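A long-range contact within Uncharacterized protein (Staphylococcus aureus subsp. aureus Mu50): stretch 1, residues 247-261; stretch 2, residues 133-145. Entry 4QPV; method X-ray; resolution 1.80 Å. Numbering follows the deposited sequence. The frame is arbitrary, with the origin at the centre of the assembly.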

ATOM      1  N   VAL A 247     -21.893  -7.040 -10.642  1.00 29.57           N
ATOM      2  CA  VAL A 247     -21.419  -8.416 -10.441  1.00 29.12           C
ATOM      3  C   VAL A 247     -20.813  -8.552  -9.007  1.00 31.85           C
ATOM      4  O   VAL A 247     -21.205  -9.450  -8.253  1.00 31.23           O
ATOM      5  CB  VAL A 247     -20.416  -8.824 -11.555  1.00 31.32           C
ATOM      6  CG1 VAL A 247     -19.659 -10.120 -11.210  1.00 30.57           C
ATOM      7  CG2 VAL A 247     -21.126  -8.948 -12.897  1.00 31.52           C
ATOM      8  N   LEU A 248     -19.934  -7.618  -8.623  1.00 29.25           N
ATOM      9  CA  LEU A 248     -19.279  -7.594  -7.306  1.00 28.06           C
ATOM     10  C   LEU A 248     -20.285  -7.511  -6.145  1.00 34.05           C
ATOM     11  O   LEU A 248     -20.141  -8.250  -5.165  1.00 33.87           O
ATOM     12  CB  LEU A 248     -18.268  -6.428  -7.238  1.00 26.57           C
ATOM     13  CG  LEU A 248     -17.056  -6.584  -8.149  1.00 30.69           C
ATOM     14  CD1 LEU A 248     -16.222  -5.318  -8.186  1.00 30.67           C
ATOM     15  CD2 LEU A 248     -16.197  -7.791  -7.737  1.00 33.36           C
ATOM     16  N   LYS A 249     -21.334  -6.668  -6.272  1.00 32.62           N
ATOM     17  CA  LYS A 249     -22.373  -6.530  -5.231  1.00 34.06           C
ATOM     18  C   LYS A 249     -23.074  -7.856  -4.919  1.00 38.38           C
ATOM     19  O   LYS A 249     -23.544  -8.044  -3.787  1.00 37.39           O
ATOM     20  CB  LYS A 249     -23.436  -5.493  -5.616  1.00 36.59           C
ATOM     21  CG  LYS A 249     -22.924  -4.060  -5.650  1.00 38.75           C
ATOM     22  CD  LYS A 249     -23.964  -3.139  -6.278  1.00 41.58           C
ATOM     23  CE  LYS A 249     -23.382  -1.775  -6.537  1.00 38.98           C
ATOM     24  NZ  LYS A 249     -24.407  -0.835  -7.061  1.00 45.44           N
ATOM     25  N   LYS A 250     -23.116  -8.776  -5.902  1.00 35.63           N
ATOM     26  CA  LYS A 250     -23.778 -10.084  -5.753  1.00 36.87           C
ATOM     27  C   LYS A 250     -22.833 -11.190  -5.231  1.00 40.35           C
ATOM     28  O   LYS A 250     -23.291 -12.313  -5.000  1.00 40.06           O
ATOM     29  CB  LYS A 250     -24.424 -10.524  -7.072  1.00 38.94           C
ATOM     30  CG  LYS A 250     -25.602  -9.672  -7.495  1.00 45.44           C
ATOM     31  CD  LYS A 250     -26.132 -10.195  -8.813  1.00 60.52           C
ATOM     32  CE  LYS A 250     -27.202  -9.323  -9.409  1.00 79.84           C
ATOM     33  NZ  LYS A 250     -27.806  -9.972 -10.601  1.00 92.63           N
ATOM     34  N   LYS A 251     -21.544 -10.872  -5.012  1.00 36.31           N
ATOM     35  CA  LYS A 251     -20.579 -11.819  -4.454  1.00 36.00           C
ATOM     36  C   LYS A 251     -20.699 -11.734  -2.946  1.00 39.44           C
ATOM     37  O   LYS A 251     -20.373 -10.697  -2.364  1.00 38.53           O
ATOM     38  CB  LYS A 251     -19.128 -11.509  -4.918  1.00 36.47           C
ATOM     39  CG  LYS A 251     -18.924 -11.538  -6.423  1.00 42.91           C
ATOM     40  CD  LYS A 251     -18.890 -12.935  -7.020  1.00 47.71           C
ATOM     41  CE  LYS A 251     -19.307 -12.806  -8.457  1.00 53.91           C
ATOM     42  NZ  LYS A 251     -18.931 -13.965  -9.279  1.00 52.43           N
ATOM     43  N   LYS A 252     -21.204 -12.794  -2.315  1.00 36.25           N
ATOM     44  CA  LYS A 252     -21.445 -12.782  -0.874  1.00 37.12           C
ATOM     45  C   LYS A 252     -20.165 -12.764  -0.037  1.00 40.27           C
ATOM     46  O   LYS A 252     -20.159 -12.159   1.034  1.00 40.77           O
ATOM     47  CB  LYS A 252     -22.305 -13.986  -0.456  1.00 40.79           C
ATOM     48  CG  LYS A 252     -23.713 -13.949  -1.042  1.00 54.70           C
ATOM     49  CD  LYS A 252     -24.590 -15.087  -0.515  1.00 68.13           C
ATOM     50  CE  LYS A 252     -25.514 -15.664  -1.569  1.00 80.25           C
ATOM     51  NZ  LYS A 252     -26.602 -14.725  -1.953  1.00 90.95           N
ATOM     52  N   ASN A 253     -19.099 -13.412  -0.514  1.00 36.06           N
ATOM     53  CA  ASN A 253     -17.880 -13.632   0.264  1.00 36.23           C
ATOM     54  C   ASN A 253     -16.844 -12.486   0.217  1.00 36.14           C
ATOM     55  O   ASN A 253     -15.781 -12.618   0.829  1.00 35.63           O
ATOM     56  CB  ASN A 253     -17.233 -14.950  -0.196  1.00 39.52           C
ATOM     57  CG  ASN A 253     -16.731 -14.960  -1.629  1.00 69.53           C
ATOM     58  OD1 ASN A 253     -17.164 -14.180  -2.490  1.00 66.64           O
ATOM     59  ND2 ASN A 253     -15.834 -15.889  -1.926  1.00 61.72           N
ATOM     60  N   ILE A 254     -17.152 -11.365  -0.452  1.00 31.63           N
ATOM     61  CA  ILE A 254     -16.204 -10.251  -0.535  1.00 29.88           C
ATOM     62  C   ILE A 254     -16.530  -9.174   0.558  1.00 35.18           C
ATOM     63  O   ILE A 254     -17.543  -9.323   1.263  1.00 35.12           O
ATOM     64  CB  ILE A 254     -16.101  -9.673  -1.972  1.00 31.19           C
ATOM     65  CG1 ILE A 254     -17.410  -9.001  -2.447  1.00 31.79           C
ATOM     66  CG2 ILE A 254     -15.586 -10.737  -2.965  1.00 30.76           C
ATOM     67  CD1 ILE A 254     -17.155  -7.958  -3.659  1.00 26.58           C
ATOM     68  N   PRO A 255     -15.693  -8.106   0.725  1.00 32.36           N
ATOM     69  CA  PRO A 255     -15.917  -7.164   1.836  1.00 33.04           C
ATOM     70  C   PRO A 255     -17.099  -6.188   1.694  1.00 36.01           C
ATOM     71  O   PRO A 255     -16.913  -4.983   1.502  1.00 35.15           O
ATOM     72  CB  PRO A 255     -14.581  -6.412   1.941  1.00 34.14           C
ATOM     73  CG  PRO A 255     -13.589  -7.264   1.188  1.00 36.85           C
ATOM     74  CD  PRO A 255     -14.404  -7.820   0.067  1.00 32.45           C
ATOM     75  N   HIS A 256     -18.316  -6.701   1.942  1.00 33.15           N
ATOM     76  CA  HIS A 256     -19.534  -5.887   2.015  1.00 33.47           C
ATOM     77  C   HIS A 256     -19.452  -4.869   3.162  1.00 37.91           C
ATOM     78  O   HIS A 256     -19.982  -3.772   3.027  1.00 38.10           O
ATOM     79  CB  HIS A 256     -20.765  -6.783   2.215  1.00 34.84           C
ATOM     80  CG  HIS A 256     -21.164  -7.500   0.967  1.00 37.42           C
ATOM     81  ND1 HIS A 256     -22.309  -7.152   0.269  1.00 39.75           N
ATOM     82  CD2 HIS A 256     -20.551  -8.519   0.324  1.00 38.22           C
ATOM     83  CE1 HIS A 256     -22.354  -7.968  -0.770  1.00 38.59           C
ATOM     84  NE2 HIS A 256     -21.317  -8.810  -0.776  1.00 38.08           N
ATOM     85  N   ASP A 257     -18.774  -5.232   4.276  1.00 34.81           N
ATOM     86  CA  ASP A 257     -18.635  -4.377   5.461  1.00 36.62           C
ATOM     87  C   ASP A 257     -17.525  -3.301   5.314  1.00 39.77           C
ATOM     88  O   ASP A 257     -17.335  -2.511   6.239  1.00 40.04           O
ATOM     89  CB  ASP A 257     -18.386  -5.232   6.728  1.00 39.02           C
ATOM     90  CG  ASP A 257     -17.152  -6.128   6.685  1.00 46.62           C
ATOM     91  OD1 ASP A 257     -16.405  -6.079   5.672  1.00 43.58           O
ATOM     92  OD2 ASP A 257     -16.937  -6.883   7.656  1.00 53.97           O
ATOM     93  N   LEU A 258     -16.789  -3.267   4.173  1.00 35.04           N
ATOM     94  CA  LEU A 258     -15.785  -2.220   3.957  1.00 33.27           C
ATOM     95  C   LEU A 258     -16.282  -1.237   2.903  1.00 35.62           C
ATOM     96  O   LEU A 258     -17.281  -1.507   2.238  1.00 33.36           O
ATOM     97  CB  LEU A 258     -14.405  -2.811   3.525  1.00 31.80           C
ATOM     98  CG  LEU A 258     -13.742  -3.805   4.487  1.00 37.30           C
ATOM     99  CD1 LEU A 258     -12.362  -4.227   3.974  1.00 36.61           C
ATOM    100  CD2 LEU A 258     -13.621  -3.235   5.902  1.00 39.32           C
ATOM    101  N   ASN A 259     -15.587  -0.098   2.743  1.00 33.79           N
ATOM    102  CA  ASN A 259     -15.874   0.828   1.637  1.00 33.61           C
ATOM    103  C   ASN A 259     -15.076   0.294   0.458  1.00 35.22           C
ATOM    104  O   ASN A 259     -13.871   0.063   0.603  1.00 34.39           O
ATOM    105  CB  ASN A 259     -15.514   2.263   1.983  1.00 34.99           C
ATOM    106  CG  ASN A 259     -16.375   2.819   3.075  1.00 48.82           C
ATOM    107  OD1 ASN A 259     -17.599   2.771   2.992  1.00 46.71           O
ATOM    108  ND2 ASN A 259     -15.755   3.295   4.150  1.00 41.25           N
ATOM    109  N   VAL A 260     -15.758  -0.067  -0.641  1.00 31.25           N
ATOM    110  CA  VAL A 260     -15.080  -0.661  -1.797  1.00 28.65           C
ATOM    111  C   VAL A 260     -15.437   0.160  -3.035  1.00 31.54           C
ATOM    112  O   VAL A 260     -16.608   0.388  -3.313  1.00 30.90           O
ATOM    113  CB  VAL A 260     -15.384  -2.181  -1.971  1.00 32.23           C
ATOM    114  CG1 VAL A 260     -14.675  -2.759  -3.208  1.00 30.87           C
ATOM    115  CG2 VAL A 260     -14.986  -2.972  -0.713  1.00 31.76           C
ATOM    116  N   SER A 261     -14.408   0.566  -3.784  1.00 29.64           N
ATOM    117  CA  SER A 261     -14.544   1.413  -4.970  1.00 30.09           C
ATOM    118  C   SER A 261     -13.747   0.834  -6.141  1.00 30.94           C
ATOM    119  O   SER A 261     -12.578   0.455  -5.999  1.00 30.17           O
ATOM    120  CB  SER A 261     -14.059   2.827  -4.626  1.00 36.98           C
ATOM    121  OG  SER A 261     -14.015   3.703  -5.739  1.00 52.18           O
TER
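Stretch 2 133-145: AHKEELDNLTEVL

Stretch 2 is a helix that begins at Lys135 and runs on past Leu145, with His134 at its N-cap position, and it lies along a stretch 1 that is largely irregular: the last part of a helix that includes Leu248, a loop, a type I turn from Pro255 to Leu258, and a strand from Asn259 onward. The two run in opposite directions. The start of the helix, at His134, faces the turn at Asp257 and Leu258, while Val144, ten residues on, reaches back to Leu248. The backbones approach closely at Ile254 and Glu137, whose CA atoms are 4.8 Å apart, and are wider at Leu248 and Val144, with CA atoms 8.2 Å apart. Together the stretches bury 692 Å².

Glu137, Leu141 and Val144 carry most of the helix's share, and their spacing of four and three residues places them along one side of it. Glu137 is covered most. Its carbonyl O lies 3.5 Å from Pro255 CD, the puckered proline ring resting against the helix backbone. Its carboxylate is in a more demanding place: OE1 comes within 2.9 Å of Asp257 OD1, a pairing of two acceptors and of like charges, not a hydrogen bond. One water molecule lies nearby, donating to Asp257 OD2 at 2.8 Å and hydrogen-bonded to His134 ND1 at 3.0 Å. The His134 ring is covered on one face by Leu258, whose CD2 sits 3.7 Å from the ring centroid, nearly along the normal, in a CH-pi contact.

Leu141, one turn further on, is a branched apolar residue suited to a greasy pocket. Its CB packs 3.9 Å from Pro255 CD, its CD1 lies 4.2 Å from Ile254 CD1, and its CD2 reaches 4.4 Å from Val260 CG1, so a single side chain joins loop and strand. Val144, compact and beta-branched, points toward stretch 1 and spreads its methyls between two partners: CG1 touches Leu248 CD2 at 3.6 Å and CG2 meets Ile254 CG2 at 4.0 Å.

Between Glu137 and Val144 in sequence, Asn140 provides the one direct hydrogen bond across the contact. Its ND2 donates to Asn253 O at 2.9 Å, almost linearly at 170°. An amide suits this position because its NH2 group can satisfy a loop carbonyl beside the apolar patch, next to Ile254, whose CG2 packs 3.8 Å from Leu141 CA.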

ATOM      1  N   ALA A 133      -7.490  -8.151  10.003  1.00 31.85           N
ATOM      2  CA  ALA A 133      -8.846  -8.177  10.587  1.00 32.36           C
ATOM      3  C   ALA A 133      -9.936  -8.603   9.571  1.00 36.18           C
ATOM      4  O   ALA A 133     -10.989  -9.081   9.991  1.00 36.76           O
ATOM      5  CB  ALA A 133      -9.195  -6.821  11.175  1.00 33.63           C
ATOM      6  N   HIS A 134      -9.676  -8.445   8.258  1.00 31.60           N
ATOM      7  CA  HIS A 134     -10.621  -8.804   7.180  1.00 31.36           C
ATOM      8  C   HIS A 134      -9.941  -9.671   6.115  1.00 33.49           C
ATOM      9  O   HIS A 134     -10.325  -9.606   4.949  1.00 30.35           O
ATOM     10  CB  HIS A 134     -11.162  -7.525   6.508  1.00 31.90           C
ATOM     11  CG  HIS A 134     -11.845  -6.595   7.454  1.00 36.35           C
ATOM     12  ND1 HIS A 134     -13.190  -6.727   7.747  1.00 39.40           N
ATOM     13  CD2 HIS A 134     -11.341  -5.557   8.162  1.00 37.74           C
ATOM     14  CE1 HIS A 134     -13.460  -5.778   8.627  1.00 39.52           C
ATOM     15  NE2 HIS A 134     -12.377  -5.046   8.906  1.00 38.97           N
ATOM     16  N   LYS A 135      -8.951 -10.501   6.526  1.00 31.19           N
ATOM     17  CA  LYS A 135      -8.110 -11.298   5.620  1.00 29.14           C
ATOM     18  C   LYS A 135      -8.902 -12.184   4.656  1.00 31.00           C
ATOM     19  O   LYS A 135      -8.690 -12.082   3.450  1.00 29.06           O
ATOM     20  CB  LYS A 135      -7.098 -12.150   6.417  1.00 31.94           C
ATOM     21  CG  LYS A 135      -6.063 -12.829   5.530  1.00 28.74           C
ATOM     22  CD  LYS A 135      -5.064 -13.679   6.321  1.00 31.02           C
ATOM     23  CE  LYS A 135      -3.817 -13.965   5.527  1.00 40.83           C
ATOM     24  NZ  LYS A 135      -4.112 -14.597   4.217  1.00 37.01           N
ATOM     25  N   GLU A 136      -9.754 -13.078   5.167  1.00 28.83           N
ATOM     26  CA  GLU A 136     -10.502 -14.004   4.313  1.00 28.87           C
ATOM     27  C   GLU A 136     -11.297 -13.271   3.231  1.00 31.66           C
ATOM     28  O   GLU A 136     -11.230 -13.676   2.072  1.00 29.32           O
ATOM     29  CB  GLU A 136     -11.432 -14.891   5.157  1.00 31.90           C
ATOM     30  CG  GLU A 136     -12.169 -15.952   4.345  1.00 37.89           C
ATOM     31  CD  GLU A 136     -12.867 -17.041   5.140  1.00 57.69           C
ATOM     32  OE1 GLU A 136     -12.873 -16.968   6.391  1.00 51.64           O
ATOM     33  OE2 GLU A 136     -13.405 -17.976   4.507  1.00 52.27           O
ATOM     34  N   GLU A 137     -12.069 -12.220   3.614  1.00 30.64           N
ATOM     35  CA  GLU A 137     -12.886 -11.383   2.710  1.00 30.60           C
ATOM     36  C   GLU A 137     -12.033 -10.701   1.652  1.00 29.85           C
ATOM     37  O   GLU A 137     -12.402 -10.651   0.476  1.00 26.36           O
ATOM     38  CB  GLU A 137     -13.548 -10.255   3.526  1.00 32.98           C
ATOM     39  CG  GLU A 137     -14.936 -10.474   4.053  1.00 48.11           C
ATOM     40  CD  GLU A 137     -15.425  -9.237   4.787  1.00 65.09           C
ATOM     41  OE1 GLU A 137     -14.633  -8.284   5.010  1.00 45.14           O
ATOM     42  OE2 GLU A 137     -16.619  -9.235   5.150  1.00 68.28           O
ATOM     43  N   LEU A 138     -10.910 -10.115   2.092  1.00 26.70           N
ATOM     44  CA  LEU A 138     -10.032  -9.386   1.175  1.00 25.58           C
ATOM     45  C   LEU A 138      -9.349 -10.371   0.197  1.00 27.81           C
ATOM     46  O   LEU A 138      -9.268 -10.076  -0.992  1.00 27.21           O
ATOM     47  CB  LEU A 138      -9.018  -8.535   1.961  1.00 25.12           C
ATOM     48  CG  LEU A 138      -9.643  -7.287   2.620  1.00 28.27           C
ATOM     49  CD1 LEU A 138      -8.700  -6.691   3.679  1.00 25.91           C
ATOM     50  CD2 LEU A 138     -10.007  -6.230   1.559  1.00 29.64           C
ATOM     51  N   ASP A 139      -8.929 -11.558   0.684  1.00 26.17           N
ATOM     52  CA  ASP A 139      -8.352 -12.589  -0.190  1.00 26.04           C
ATOM     53  C   ASP A 139      -9.406 -13.074  -1.202  1.00 28.84           C
ATOM     54  O   ASP A 139      -9.079 -13.283  -2.367  1.00 26.71           O
ATOM     55  CB  ASP A 139      -7.774 -13.740   0.625  1.00 28.51           C
ATOM     56  CG  ASP A 139      -6.532 -13.375   1.442  1.00 31.16           C
ATOM     57  OD1 ASP A 139      -5.948 -12.272   1.202  1.00 27.37           O
ATOM     58  OD2 ASP A 139      -6.087 -14.226   2.259  1.00 34.26           O
ATOM     59  N   ASN A 140     -10.688 -13.163  -0.789  1.00 27.66           N
ATOM     60  CA  ASN A 140     -11.756 -13.518  -1.729  1.00 27.42           C
ATOM     61  C   ASN A 140     -11.902 -12.450  -2.799  1.00 29.90           C
ATOM     62  O   ASN A 140     -12.106 -12.799  -3.960  1.00 29.33           O
ATOM     63  CB  ASN A 140     -13.083 -13.717  -1.037  1.00 26.53           C
ATOM     64  CG  ASN A 140     -13.146 -14.958  -0.203  1.00 41.37           C
ATOM     65  OD1 ASN A 140     -12.405 -15.933  -0.418  1.00 37.59           O
ATOM     66  ND2 ASN A 140     -14.040 -14.940   0.772  1.00 34.26           N
ATOM     67  N   LEU A 141     -11.798 -11.157  -2.416  1.00 25.28           N
ATOM     68  CA  LEU A 141     -11.871 -10.062  -3.387  1.00 23.82           C
ATOM     69  C   LEU A 141     -10.713 -10.175  -4.397  1.00 25.76           C
ATOM     70  O   LEU A 141     -10.939 -10.015  -5.607  1.00 22.83           O
ATOM     71  CB  LEU A 141     -11.862  -8.674  -2.696  1.00 23.70           C
ATOM     72  CG  LEU A 141     -11.883  -7.430  -3.629  1.00 26.31           C
ATOM     73  CD1 LEU A 141     -13.134  -7.427  -4.547  1.00 25.73           C
ATOM     74  CD2 LEU A 141     -11.854  -6.146  -2.827  1.00 25.97           C
ATOM     75  N   THR A 142      -9.491 -10.482  -3.906  1.00 24.28           N
ATOM     76  CA  THR A 142      -8.319 -10.617  -4.788  1.00 23.87           C
ATOM     77  C   THR A 142      -8.578 -11.688  -5.856  1.00 25.86           C
ATOM     78  O   THR A 142      -8.367 -11.443  -7.049  1.00 24.63           O
ATOM     79  CB  THR A 142      -7.058 -10.935  -3.990  1.00 26.77           C
ATOM     80  OG1 THR A 142      -6.900  -9.929  -2.987  1.00 24.97           O
ATOM     81  CG2 THR A 142      -5.808 -10.993  -4.888  1.00 26.65           C
ATOM     82  N   GLU A 143      -9.091 -12.839  -5.422  1.00 24.96           N
ATOM     83  CA  GLU A 143      -9.432 -13.951  -6.295  1.00 24.33           C
ATOM     84  C   GLU A 143     -10.487 -13.520  -7.360  1.00 27.90           C
ATOM     85  O   GLU A 143     -10.316 -13.815  -8.542  1.00 26.29           O
ATOM     86  CB  GLU A 143      -9.950 -15.117  -5.443  1.00 25.95           C
ATOM     87  CG  GLU A 143     -10.319 -16.341  -6.259  1.00 27.97           C
ATOM     88  CD  GLU A 143      -9.173 -17.031  -6.980  1.00 36.75           C
ATOM     89  OE1 GLU A 143      -7.994 -16.797  -6.628  1.00 30.74           O
ATOM     90  OE2 GLU A 143      -9.469 -17.840  -7.885  1.00 34.74           O
ATOM     91  N   VAL A 144     -11.542 -12.792  -6.941  1.00 25.98           N
ATOM     92  CA  VAL A 144     -12.603 -12.332  -7.858  1.00 25.40           C
ATOM     93  C   VAL A 144     -12.017 -11.356  -8.904  1.00 26.95           C
ATOM     94  O   VAL A 144     -12.384 -11.421 -10.076  1.00 28.17           O
ATOM     95  CB  VAL A 144     -13.821 -11.721  -7.098  1.00 29.52           C
ATOM     96  CG1 VAL A 144     -14.834 -11.098  -8.068  1.00 30.10           C
ATOM     97  CG2 VAL A 144     -14.509 -12.772  -6.215  1.00 29.40           C
ATOM     98  N   LEU A 145     -11.069 -10.504  -8.506  1.00 23.29           N
ATOM     99  CA  LEU A 145     -10.459  -9.555  -9.439  1.00 22.57           C
ATOM    100  C   LEU A 145      -9.607 -10.299 -10.489  1.00 27.08           C
ATOM    101  O   LEU A 145      -9.621  -9.922 -11.656  1.00 26.74           O
ATOM    102  CB  LEU A 145      -9.657  -8.486  -8.683  1.00 22.13           C
ATOM    103  CG  LEU A 145     -10.567  -7.439  -7.997  1.00 25.15           C
ATOM    104  CD1 LEU A 145      -9.846  -6.734  -6.887  1.00 22.89           C
ATOM    105  CD2 LEU A 145     -11.129  -6.427  -9.029  1.00 29.30           C
TER
HETATM  106  O   HOH W   1     -15.105  -9.016   8.031  1.00 49.01           O
HETATM  107  O   HOH W   2     -18.407 -11.175   3.495  1.00 61.27           O